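PDB 4K7C: aminopeptidase C from Lactobacillus rhamnosus, which probably removes amino acids from the N-terminus of peptides, as a papain-like cysteine peptidase of clan CA. Local coordinates for residues R241-P245 with Q246-K250; I264-T268 with A269-Y273; D401-D405 with Q406-Q410; Y417-A420 with E421-D424. One frame throughout, in Å; residues are numbered along the deposited sequence. Where two conformers were deposited one is given.

Contact 1 (R241-P245 with Q246-K250); sequences RELTP and QTFFK
Two threonines cap each other here: each OG1 accepts the backbone N-H of the other. Thr-244 sits at the N-cap of helix 245-253, and its OG1 takes the N-H of Thr-247 at 3.0 Å. In return, Thr-247 OG1 reaches back to Thr-244 N, at 2.8 Å and nearly straight (172°). Both hydroxyls are placed by the first torsion, which puts OG1 between the backbone N and the carbonyl carbon in each residue (chi1 80° in Thr-244, 61° in Thr-247), so that they come within 3.5 Å of one another. Thr-247 OG1 also meets water 1, which donates to Glu-242 O and so ties the corner of the chain to the first turn of the helix. That turn closes with Phe-248 N to Thr-244 O at 2.8 Å, then Phe-249 N to Pro-245 O. Beneath the cap, on the buried side, Leu-243 CD1 lies at the edge of the Phe-248 ring, near its plane, 4.0 Å from Phe-248 CD1. Phe-226 and Phe-228 of the partner strand 226-231 extend this greasy patch, Leu-243 touching both and Phe-228 meeting the Phe-248 ring edge-to-face. Strand 237-243 passes through the single residue Thr-244 into helix 245-253, with Pro-245 as the first helical residue. The reciprocal pair of side-chain-to-backbone bonds is a capping box, a classic motif for starting an alpha helix.

Contact 2 (I264-T268 with A269-Y273); sequences INAPT and ADKPY
Tyr-273 brings the hydroxyl end of its ring against Pro-267, with OH only 3.2 Å from CB. Asn-265 approaches the same end of the ring from another direction, ND2 4.0 Å from Tyr-273 CE1, its amide plane 13° from the ring plane. Water 2 bridges amide and phenol, accepting from Asn-265 ND2 at 3.1 Å and lying 2.8 Å from Tyr-273 OH. The same amide also donates to Leu-296 O and accepts from Lys-351 NZ, so both its ends are held.

Further along, Pro-267 centres an inverse gamma turn, and a type I beta turn follows from Thr-268 to Lys-271, closed by Lys-271 N to Thr-268 O at 3.1 Å. Thr-268 OG1 donates to Asp-270 OD1 at 2.7 Å, nearly along its C-O axis, while Lys-271 runs beside the threonine with CD 3.8 Å from Ala-266 CB. The lysine bends at its last torsion (chi4 81°), which brings NZ to 2.9 Å from Asp-270 OD2 in a salt bridge. Water 3 links NZ to Thr-268 OG1, and Asp-440 forms a second salt bridge. With two carboxylates around it, Lys-271 very likely stays protonated, and both oxygens of Asp-270 are engaged in holding the turn.

Contact 3 (D401-D405 with Q406-Q410); sequences DAWFD and QFVYQ
Trp-403 and Phe-407, one helical turn apart, make the tight side of this contact. Phe-407 CB stands over the six-membered ring of Trp-403, 3.6 Å from its centroid, and the phenyl ring carries on over the indole face toward the five-membered ring. There its edge points at the tryptophan face, with the planes at 57° and the centroids 4.8 Å apart. The indole is also pinned through NE1, which donates to Gln-323 O. Next along, Val-408 lays CG2 over one face of Phe-404, 3.9 Å from the ring centroid. Its CG1, anti to the backbone N (chi1 173°), reaches the far rim of the same ring at CE2 and CZ.

Toward Ala-402 and the end of Gln-406 the contact is looser and wetter. Gln-406 folds back at its second torsion (chi2 -48°), and NE2 reaches Ala-402 O only through water 5, donating to the water at 2.9 Å. Ala-402 O also accepts a stretched backbone bond from Gln-406 N, 3.3 Å long. Gln-406 OE1 accepts from Arg-354 NH1 of helix 351-356.

Helix 401-407 ends here and runs straight into strand 408-414, where Tyr-409 and Gln-410 face Gly-318 in a classic beta bulge. Phe-404 and Val-408 both rest on Phe-301 of helix 298-310, Lys-302 of that helix bridges Asp-401 and Asp-405, and Gln-406 and Phe-407 lie against helix 351-356.

Contact 4 (Y417-A420 with E421-D424); sequences YLPA and ELQD
This is the N-terminal cap of helix 420-429, with Pro-419 at the N-cap position. Proline has no side-chain oxygen to offer the first turn, and a glutamine of that turn separately ties down the incoming chain. Gln-423 reaches back past the carbonyl oxygen of Pro-419 and donates from NE2 to the backbone O of Leu-418 at 2.8 Å. The bond is straight (163°), and the carbonyl oxygen of Leu-418 lies close to the amide plane of the glutamine. The first torsion of Gln-423 (chi1 -57°) sends its chain toward the start of the helix, and beyond CG it runs extended. On the way CG passes 3.8 Å from Leu-418 CB, so the aliphatic part of the side chain is in contact as well as its polar end.

Ordinary helical bonding follows. Pro-419 O takes Gln-423 N at 3.0 Å and, weakly, Leu-422 N, while Ala-420 O takes Asp-424 N at 2.9 Å. Leu-418, buried, also packs on Leu-304 of helix 298-310, which places this turn beside that helix. Glu-421, at the surface, forms a salt bridge from OE2 to Lys-274. Leu-422 also touches Lys-274, along with Leu-296, and so faces the body of the protein. The proline ring and the Leu-422 side chain run alongside each other, and Pro-419 CD approaches Leu-422 CD1 to 4.0 Å.

Contacts 2 and 3 are the pair that meet. Their centres are about 14 Å apart, and Asn-265 N comes to 2.9 Å from Tyr-409 O, a probable hydrogen bond where antiparallel strands 260-264 and 408-414 run together; Ile-264 also packs on Gln-410. Lys-351 serves both, bonding Asn-265 in one and backbone oxygens in the other. Contact 4 follows contact 3 along the chain, and its nearest atoms are about 7 Å from contact 2 and about 12 Å from contact 3. Contact 1 stands apart, 33 to 40 Å from the others between centres. Bound glycerol, probably from crystallisation, lies about 4 Å from the side chain of Pro-245 and, separately, of Ala-269.

Contact 1 (R241-P245 with Q246-K250)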
loop_
_atom_site.group_PDB
_atom_site.type_symbol
_atom_site.label_atom_id
_atom_site.label_comp_id
_atom_site.label_asym_id
_atom_site.label_seq_id
_atom_site.Cartn_x
_atom_site.Cartn_y
_atom_site.Cartn_z
ATOM N N ARG A 241 -0.060 -24.159 -38.807
ATOM C CA ARG A 241 1.119 -24.886 -38.419
ATOM C C ARG A 241 2.412 -24.609 -39.169
ATOM O O ARG A 241 2.384 -24.209 -40.321
ATOM C CB ARG A 241 0.774 -26.365 -38.412
ATOM C CG ARG A 241 -0.369 -26.637 -37.397
ATOM C CD ARG A 241 -0.691 -28.058 -37.370
ATOM N NE ARG A 241 0.191 -28.732 -36.442
ATOM C CZ ARG A 241 0.073 -30.037 -36.216
ATOM N NH1 ARG A 241 0.905 -30.630 -35.391
ATOM N NH2 ARG A 241 -0.892 -30.718 -36.829
ATOM N N GLU A 242 3.529 -24.756 -38.471
ATOM C CA GLU A 242 4.853 -24.625 -39.048
ATOM C C GLU A 242 5.127 -23.284 -39.803
ATOM O O GLU A 242 5.731 -23.219 -40.861
ATOM C CB GLU A 242 5.026 -25.789 -39.996
ATOM C CG GLU A 242 4.758 -27.096 -39.289
ATOM C CD GLU A 242 5.765 -28.073 -39.718
ATOM O OE1 GLU A 242 6.702 -28.284 -38.911
ATOM O OE2 GLU A 242 5.647 -28.506 -40.896
ATOM N N LEU A 243 4.640 -22.214 -39.221
ATOM C CA LEU A 243 4.960 -20.870 -39.679
ATOM C C LEU A 243 6.415 -20.547 -39.307
ATOM O O LEU A 243 6.994 -21.110 -38.349
ATOM C CB LEU A 243 3.994 -19.894 -39.054
ATOM C CG LEU A 243 2.528 -19.876 -39.478
ATOM C CD1 LEU A 243 1.686 -19.124 -38.479
ATOM C CD2 LEU A 243 2.405 -19.245 -40.839
ATOM N N THR A 244 7.019 -19.611 -40.092
ATOM C CA THR A 244 8.238 -18.961 -39.690
ATOM C C THR A 244 7.873 -17.472 -39.382
ATOM O O THR A 244 6.759 -17.005 -39.747
ATOM C CB THR A 244 9.355 -19.062 -40.703
ATOM O OG1 THR A 244 9.124 -18.082 -41.725
ATOM C CG2 THR A 244 9.469 -20.433 -41.263
ATOM N N PRO A 245 8.813 -16.708 -38.776
ATOM C CA PRO A 245 8.568 -15.254 -38.589
ATOM C C PRO A 245 8.303 -14.570 -39.924
ATOM O O PRO A 245 7.462 -13.672 -40.047
ATOM C CB PRO A 245 9.854 -14.785 -37.881
ATOM C CG PRO A 245 10.212 -15.987 -37.019
ATOM C CD PRO A 245 9.982 -17.147 -37.995
ATOM N N GLN A 246 8.985 -15.027 -40.963
ATOM C CA GLN A 246 8.765 -14.451 -42.289
ATOM C C GLN A 246 7.489 -14.869 -42.978
ATOM O O GLN A 246 6.816 -14.010 -43.495
ATOM C CB GLN A 246 10.018 -14.591 -43.152
ATOM C CG GLN A 246 11.206 -13.953 -42.423
ATOM C CD GLN A 246 12.418 -13.799 -43.282
ATOM O OE1 GLN A 246 13.377 -14.591 -43.214
ATOM N NE2 GLN A 246 12.373 -12.803 -44.151
ATOM N N THR A 247 7.093 -16.152 -42.920
ATOM C CA THR A 247 5.787 -16.499 -43.449
ATOM C C THR A 247 4.588 -15.911 -42.652
ATOM O O THR A 247 3.579 -15.557 -43.194
ATOM C CB THR A 247 5.614 -18.025 -43.691
ATOM O OG1 THR A 247 5.760 -18.720 -42.471
ATOM C CG2 THR A 247 6.647 -18.476 -44.667
ATOM N N PHE A 248 4.743 -15.823 -41.341
ATOM C CA PHE A 248 3.748 -15.145 -40.492
ATOM C C PHE A 248 3.600 -13.694 -40.952
ATOM O O PHE A 248 2.493 -13.222 -41.206
ATOM C CB PHE A 248 4.178 -15.234 -39.020
ATOM C CG PHE A 248 3.219 -14.559 -38.116
ATOM C CD1 PHE A 248 2.058 -15.207 -37.717
ATOM C CD2 PHE A 248 3.371 -13.193 -37.814
ATOM C CE1 PHE A 248 1.103 -14.532 -36.951
ATOM C CE2 PHE A 248 2.395 -12.550 -37.063
ATOM C CZ PHE A 248 1.266 -13.221 -36.637
ATOM N N PHE A 249 4.699 -12.975 -41.092
ATOM C CA PHE A 249 4.592 -11.623 -41.590
ATOM C C PHE A 249 3.859 -11.554 -42.929
ATOM O O PHE A 249 2.932 -10.739 -43.114
ATOM C CB PHE A 249 5.923 -10.909 -41.685
ATOM C CG PHE A 249 5.789 -9.470 -42.180
ATOM C CD1 PHE A 249 5.429 -8.452 -41.317
ATOM C CD2 PHE A 249 5.963 -9.166 -43.547
ATOM C CE1 PHE A 249 5.214 -7.177 -41.801
ATOM C CE2 PHE A 249 5.831 -7.863 -44.018
ATOM C CZ PHE A 249 5.425 -6.888 -43.168
ATOM N N LYS A 250 4.311 -12.359 -43.889
ATOM C CA LYS A 250 3.728 -12.339 -45.237
ATOM C C LYS A 250 2.226 -12.640 -45.213
ATOM O O LYS A 250 1.472 -12.004 -45.896
ATOM C CB LYS A 250 4.523 -13.283 -46.176
ATOM C CG LYS A 250 5.978 -12.834 -46.417
ATOM C CD LYS A 250 6.763 -13.774 -47.369
ATOM C CE LYS A 250 7.734 -12.986 -48.247
ATOM N NZ LYS A 250 9.009 -12.947 -47.523
HETATM O O HOH W 1 5.669 -21.494 -43.133
#

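Contact 2 (I264-T268 with A269-Y273)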
loop_
_atom_site.group_PDB
_atom_site.type_symbol
_atom_site.label_atom_id
_atom_site.label_comp_id
_atom_site.label_asym_id
_atom_site.label_seq_id
_atom_site.Cartn_x
_atom_site.Cartn_y
_atom_site.Cartn_z
ATOM N N ILE A 264 9.246 14.195 -42.778
ATOM C CA ILE A 264 9.602 15.064 -41.623
ATOM C C ILE A 264 9.136 16.463 -41.882
ATOM O O ILE A 264 8.820 16.810 -43.030
ATOM C CB ILE A 264 11.096 15.020 -41.267
ATOM C CG1 ILE A 264 12.015 15.543 -42.385
ATOM C CG2 ILE A 264 11.455 13.635 -40.837
ATOM C CD1 ILE A 264 13.496 15.654 -42.068
ATOM N N ASN A 265 9.076 17.275 -40.804
ATOM C CA ASN A 265 8.846 18.702 -40.909
ATOM C C ASN A 265 9.886 19.341 -40.017
ATOM O O ASN A 265 9.689 19.433 -38.787
ATOM C CB ASN A 265 7.460 19.091 -40.451
ATOM C CG ASN A 265 7.263 20.557 -40.458
ATOM O OD1 ASN A 265 6.987 21.181 -39.437
ATOM N ND2 ASN A 265 7.388 21.156 -41.666
ATOM N N ALA A 266 11.007 19.720 -40.614
ATOM C CA ALA A 266 12.092 20.318 -39.924
ATOM C C ALA A 266 12.389 21.671 -40.661
ATOM O O ALA A 266 13.066 21.690 -41.709
ATOM C CB ALA A 266 13.226 19.387 -39.934
ATOM N N PRO A 267 11.785 22.764 -40.192
ATOM C CA PRO A 267 11.727 23.986 -40.971
ATOM C C PRO A 267 12.989 24.859 -40.812
ATOM O O PRO A 267 12.913 26.056 -40.561
ATOM C CB PRO A 267 10.504 24.678 -40.431
ATOM C CG PRO A 267 10.464 24.250 -38.966
ATOM C CD PRO A 267 10.833 22.792 -39.043
ATOM N N THR A 268 14.120 24.256 -40.971
ATOM C CA THR A 268 15.385 24.930 -40.735
ATOM C C THR A 268 16.046 25.230 -42.063
ATOM O O THR A 268 15.695 24.659 -43.113
ATOM C CB THR A 268 16.281 24.126 -39.794
ATOM O OG1 THR A 268 16.453 22.798 -40.270
ATOM C CG2 THR A 268 15.685 24.129 -38.347
ATOM N N ALA A 269 16.968 26.178 -42.032
ATOM C CA ALA A 269 17.545 26.682 -43.304
ATOM C C ALA A 269 18.371 25.627 -44.066
ATOM O O ALA A 269 18.451 25.678 -45.294
ATOM C CB ALA A 269 18.381 27.911 -43.018
ATOM N N ASP A 270 18.991 24.699 -43.360
ATOM C CA ASP A 270 19.789 23.649 -44.000
ATOM C C ASP A 270 18.920 22.545 -44.653
ATOM O O ASP A 270 19.470 21.610 -45.224
ATOM C CB ASP A 270 20.735 22.998 -42.970
ATOM C CG ASP A 270 19.979 22.257 -41.823
ATOM O OD1 ASP A 270 18.958 22.813 -41.296
ATOM O OD2 ASP A 270 20.444 21.137 -41.396
ATOM N N LYS A 271 17.590 22.605 -44.492
ATOM C CA LYS A 271 16.696 21.537 -44.946
ATOM C C LYS A 271 15.567 22.030 -45.824
ATOM O O LYS A 271 14.384 22.032 -45.435
ATOM C CB LYS A 271 16.157 20.759 -43.733
ATOM C CG LYS A 271 17.228 20.167 -42.902
ATOM C CD LYS A 271 16.651 19.487 -41.666
ATOM C CE LYS A 271 17.703 18.629 -40.937
ATOM N NZ LYS A 271 18.624 19.369 -40.044
ATOM N N PRO A 272 15.897 22.442 -47.076
ATOM C CA PRO A 272 14.791 22.798 -47.911
ATOM C C PRO A 272 13.825 21.634 -48.133
ATOM O O PRO A 272 14.240 20.452 -48.146
ATOM C CB PRO A 272 15.454 23.200 -49.257
ATOM C CG PRO A 272 16.854 22.729 -49.186
ATOM C CD PRO A 272 17.204 22.673 -47.730
ATOM N N TYR A 273 12.590 22.013 -48.357
ATOM C CA TYR A 273 11.475 21.092 -48.516
ATOM C C TYR A 273 11.533 20.350 -49.862
ATOM O O TYR A 273 12.227 20.771 -50.820
ATOM C CB TYR A 273 10.186 21.803 -48.381
ATOM C CG TYR A 273 9.917 22.437 -47.024
ATOM C CD1 TYR A 273 10.088 21.705 -45.839
ATOM C CD2 TYR A 273 9.415 23.768 -46.918
ATOM C CE1 TYR A 273 9.824 22.265 -44.590
ATOM C CE2 TYR A 273 9.165 24.335 -45.668
ATOM C CZ TYR A 273 9.380 23.563 -44.511
ATOM O OH TYR A 273 9.120 24.025 -43.264
HETATM O O HOH W 2 6.421 24.013 -42.352
HETATM O O HOH W 3 16.875 20.779 -38.246
HETATM O O HOH W 4 13.230 24.146 -44.189
#

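Contact 3 (D401-D405 with Q406-Q410)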
loop_
_atom_site.group_PDB
_atom_site.type_symbol
_atom_site.label_atom_id
_atom_site.label_comp_id
_atom_site.label_asym_id
_atom_site.label_seq_id
_atom_site.Cartn_x
_atom_site.Cartn_y
_atom_site.Cartn_z
ATOM N N ASP A 401 -4.151 20.620 -32.268
ATOM C CA ASP A 401 -3.560 20.935 -33.555
ATOM C C ASP A 401 -2.381 21.917 -33.371
ATOM O O ASP A 401 -1.340 21.802 -34.030
ATOM C CB ASP A 401 -4.617 21.484 -34.509
ATOM C CG ASP A 401 -4.131 21.386 -35.932
ATOM O OD1 ASP A 401 -3.752 20.275 -36.267
ATOM O OD2 ASP A 401 -4.022 22.430 -36.636
ATOM N N ALA A 402 -2.478 22.876 -32.420
ATOM C CA ALA A 402 -1.304 23.727 -32.166
ATOM C C ALA A 402 -0.088 22.981 -31.692
ATOM O O ALA A 402 1.065 23.327 -32.045
ATOM C CB ALA A 402 -1.682 24.868 -31.206
ATOM N N TRP A 403 -0.321 21.997 -30.810
ATOM C CA TRP A 403 0.738 21.155 -30.343
ATOM C C TRP A 403 1.371 20.376 -31.484
ATOM O O TRP A 403 2.568 20.277 -31.540
ATOM C CB TRP A 403 0.263 20.181 -29.233
ATOM C CG TRP A 403 1.379 19.511 -28.441
ATOM C CD1 TRP A 403 1.885 19.914 -27.233
ATOM C CD2 TRP A 403 2.108 18.317 -28.787
ATOM N NE1 TRP A 403 2.844 19.033 -26.790
ATOM C CE2 TRP A 403 2.995 18.046 -27.728
ATOM C CE3 TRP A 403 2.093 17.478 -29.894
ATOM C CZ2 TRP A 403 3.886 16.983 -27.739
ATOM C CZ3 TRP A 403 2.957 16.373 -29.878
ATOM C CH2 TRP A 403 3.845 16.153 -28.820
ATOM N N PHE A 404 0.552 19.792 -32.323
ATOM C CA PHE A 404 1.041 18.984 -33.497
ATOM C C PHE A 404 1.964 19.901 -34.348
ATOM O O PHE A 404 3.073 19.527 -34.696
ATOM C CB PHE A 404 -0.214 18.600 -34.305
ATOM C CG PHE A 404 0.042 17.636 -35.401
ATOM C CD1 PHE A 404 -0.476 16.370 -35.295
ATOM C CD2 PHE A 404 0.864 17.946 -36.508
ATOM C CE1 PHE A 404 -0.254 15.425 -36.289
ATOM C CE2 PHE A 404 1.079 16.978 -37.525
ATOM C CZ PHE A 404 0.489 15.730 -37.382
ATOM N N ASP A 405 1.526 21.117 -34.615
ATOM C CA ASP A 405 2.339 22.070 -35.402
ATOM C C ASP A 405 3.724 22.250 -34.874
ATOM O O ASP A 405 4.699 22.360 -35.598
ATOM C CB ASP A 405 1.637 23.447 -35.543
ATOM C CG ASP A 405 0.413 23.414 -36.427
ATOM O OD1 ASP A 405 0.123 22.377 -37.062
ATOM O OD2 ASP A 405 -0.311 24.437 -36.463
ATOM N N GLN A 406 3.823 22.383 -33.564
ATOM C CA GLN A 406 5.069 22.691 -32.967
ATOM C C GLN A 406 5.943 21.482 -32.718
ATOM O O GLN A 406 7.154 21.547 -32.885
ATOM C CB GLN A 406 4.862 23.385 -31.591
ATOM C CG GLN A 406 4.245 24.776 -31.499
ATOM C CD GLN A 406 4.871 25.750 -32.458
ATOM O OE1 GLN A 406 6.093 25.885 -32.590
ATOM N NE2 GLN A 406 4.030 26.411 -33.149
ATOM N N PHE A 407 5.351 20.358 -32.269
ATOM C CA PHE A 407 6.117 19.325 -31.636
ATOM C C PHE A 407 6.113 17.956 -32.334
ATOM O O PHE A 407 6.835 17.050 -31.910
ATOM C CB PHE A 407 5.754 19.144 -30.125
ATOM C CG PHE A 407 5.976 20.395 -29.340
ATOM C CD1 PHE A 407 7.236 20.996 -29.321
ATOM C CD2 PHE A 407 4.935 21.080 -28.786
ATOM C CE1 PHE A 407 7.442 22.196 -28.616
ATOM C CE2 PHE A 407 5.136 22.281 -28.098
ATOM C CZ PHE A 407 6.401 22.832 -28.022
ATOM N N VAL A 408 5.333 17.840 -33.384
ATOM C CA VAL A 408 5.444 16.650 -34.248
ATOM C C VAL A 408 6.454 16.910 -35.376
ATOM O O VAL A 408 6.322 17.937 -36.110
ATOM C CB VAL A 408 4.122 16.292 -34.853
ATOM C CG1 VAL A 408 4.219 15.118 -35.931
ATOM C CG2 VAL A 408 3.125 15.928 -33.777
ATOM N N TYR A 409 7.413 15.993 -35.509
ATOM C CA TYR A 409 8.469 16.095 -36.482
ATOM C C TYR A 409 8.436 15.048 -37.598
ATOM O O TYR A 409 9.055 15.312 -38.621
ATOM C CB TYR A 409 9.816 16.035 -35.856
ATOM C CG TYR A 409 10.059 17.136 -34.798
ATOM C CD1 TYR A 409 10.411 18.383 -35.183
ATOM C CD2 TYR A 409 9.970 16.864 -33.425
ATOM C CE1 TYR A 409 10.606 19.425 -34.290
ATOM C CE2 TYR A 409 10.236 17.901 -32.507
ATOM C CZ TYR A 409 10.564 19.176 -32.946
ATOM O OH TYR A 409 10.807 20.193 -32.046
ATOM N N GLN A 410 7.702 13.951 -37.413
ATOM C CA GLN A 410 7.710 12.872 -38.389
ATOM C C GLN A 410 6.392 12.138 -38.447
ATOM O O GLN A 410 5.755 11.931 -37.414
ATOM C CB GLN A 410 8.734 11.848 -37.975
ATOM C CG GLN A 410 10.156 12.292 -37.911
ATOM C CD GLN A 410 11.010 11.102 -37.611
ATOM O OE1 GLN A 410 12.265 11.167 -37.539
ATOM N NE2 GLN A 410 10.327 9.992 -37.389
HETATM O O HOH W 5 1.178 26.033 -32.849
#

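Contact 4 (Y417-A420 with E421-D424)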
loop_
_atom_site.group_PDB
_atom_site.type_symbol
_atom_site.label_atom_id
_atom_site.label_comp_id
_atom_site.label_asym_id
_atom_site.label_seq_id
_atom_site.Cartn_x
_atom_site.Cartn_y
_atom_site.Cartn_z
ATOM N N TYR A 417 -0.521 8.045 -51.262
ATOM C CA TYR A 417 -1.258 9.251 -50.888
ATOM C C TYR A 417 -0.501 10.469 -51.315
ATOM O O TYR A 417 -1.045 11.559 -51.232
ATOM C CB TYR A 417 -1.437 9.286 -49.350
ATOM C CG TYR A 417 -2.258 8.182 -48.849
ATOM C CD1 TYR A 417 -3.576 7.976 -49.342
ATOM C CD2 TYR A 417 -1.774 7.326 -47.889
ATOM C CE1 TYR A 417 -4.349 6.931 -48.880
ATOM C CE2 TYR A 417 -2.520 6.270 -47.433
ATOM C CZ TYR A 417 -3.801 6.078 -47.927
ATOM O OH TYR A 417 -4.541 5.023 -47.494
ATOM N N LEU A 418 0.756 10.293 -51.759
ATOM C CA LEU A 418 1.625 11.401 -52.156
ATOM C C LEU A 418 1.345 11.865 -53.606
ATOM O O LEU A 418 1.198 11.044 -54.468
ATOM C CB LEU A 418 3.069 10.978 -52.115
ATOM C CG LEU A 418 3.782 10.646 -50.810
ATOM C CD1 LEU A 418 5.285 10.419 -51.023
ATOM C CD2 LEU A 418 3.611 11.825 -49.926
ATOM N N PRO A 419 1.396 13.191 -53.866
ATOM C CA PRO A 419 1.332 13.733 -55.218
ATOM C C PRO A 419 2.460 13.162 -56.045
ATOM O O PRO A 419 3.530 12.823 -55.531
ATOM C CB PRO A 419 1.558 15.248 -55.000
ATOM C CG PRO A 419 1.094 15.499 -53.609
ATOM C CD PRO A 419 1.540 14.275 -52.861
ATOM N N ALA A 420 2.231 13.045 -57.349
ATOM C CA ALA A 420 3.248 12.497 -58.236
ATOM C C ALA A 420 4.596 13.174 -58.122
ATOM O O ALA A 420 5.638 12.528 -58.178
ATOM C CB ALA A 420 2.746 12.608 -59.699
ATOM N N GLU A 421 4.584 14.499 -58.029
ATOM C CA GLU A 421 5.799 15.291 -57.882
ATOM C C GLU A 421 6.677 14.764 -56.703
ATOM O O GLU A 421 7.918 14.669 -56.802
ATOM C CB GLU A 421 5.418 16.747 -57.581
ATOM C CG GLU A 421 6.653 17.567 -57.271
ATOM C CD GLU A 421 6.391 18.989 -56.790
ATOM O OE1 GLU A 421 5.218 19.423 -56.602
ATOM O OE2 GLU A 421 7.402 19.668 -56.622
ATOM N N LEU A 422 5.998 14.419 -55.611
ATOM C CA LEU A 422 6.727 13.894 -54.422
ATOM C C LEU A 422 7.092 12.434 -54.566
ATOM O O LEU A 422 8.120 12.050 -54.160
ATOM C CB LEU A 422 6.006 14.206 -53.099
ATOM C CG LEU A 422 5.622 15.666 -52.786
ATOM C CD1 LEU A 422 4.992 15.744 -51.417
ATOM C CD2 LEU A 422 6.855 16.550 -52.842
ATOM N N GLN A 423 6.272 11.637 -55.235
ATOM C CA GLN A 423 6.716 10.298 -55.624
ATOM C C GLN A 423 7.946 10.312 -56.453
ATOM O O GLN A 423 8.809 9.448 -56.276
ATOM C CB GLN A 423 5.591 9.514 -56.266
ATOM C CG GLN A 423 4.389 9.421 -55.341
ATOM C CD GLN A 423 3.352 8.422 -55.799
ATOM O OE1 GLN A 423 3.703 7.318 -56.144
ATOM N NE2 GLN A 423 2.107 8.745 -55.673
ATOM N N ASP A 424 8.096 11.355 -57.277
ATOM C CA ASP A 424 9.277 11.498 -58.130
ATOM C C ASP A 424 10.528 11.964 -57.435
ATOM O O ASP A 424 11.644 11.479 -57.722
ATOM C CB ASP A 424 8.960 12.475 -59.289
ATOM C CG ASP A 424 8.034 11.859 -60.374
ATOM O OD1 ASP A 424 7.971 10.640 -60.545
ATOM O OD2 ASP A 424 7.356 12.622 -61.073
#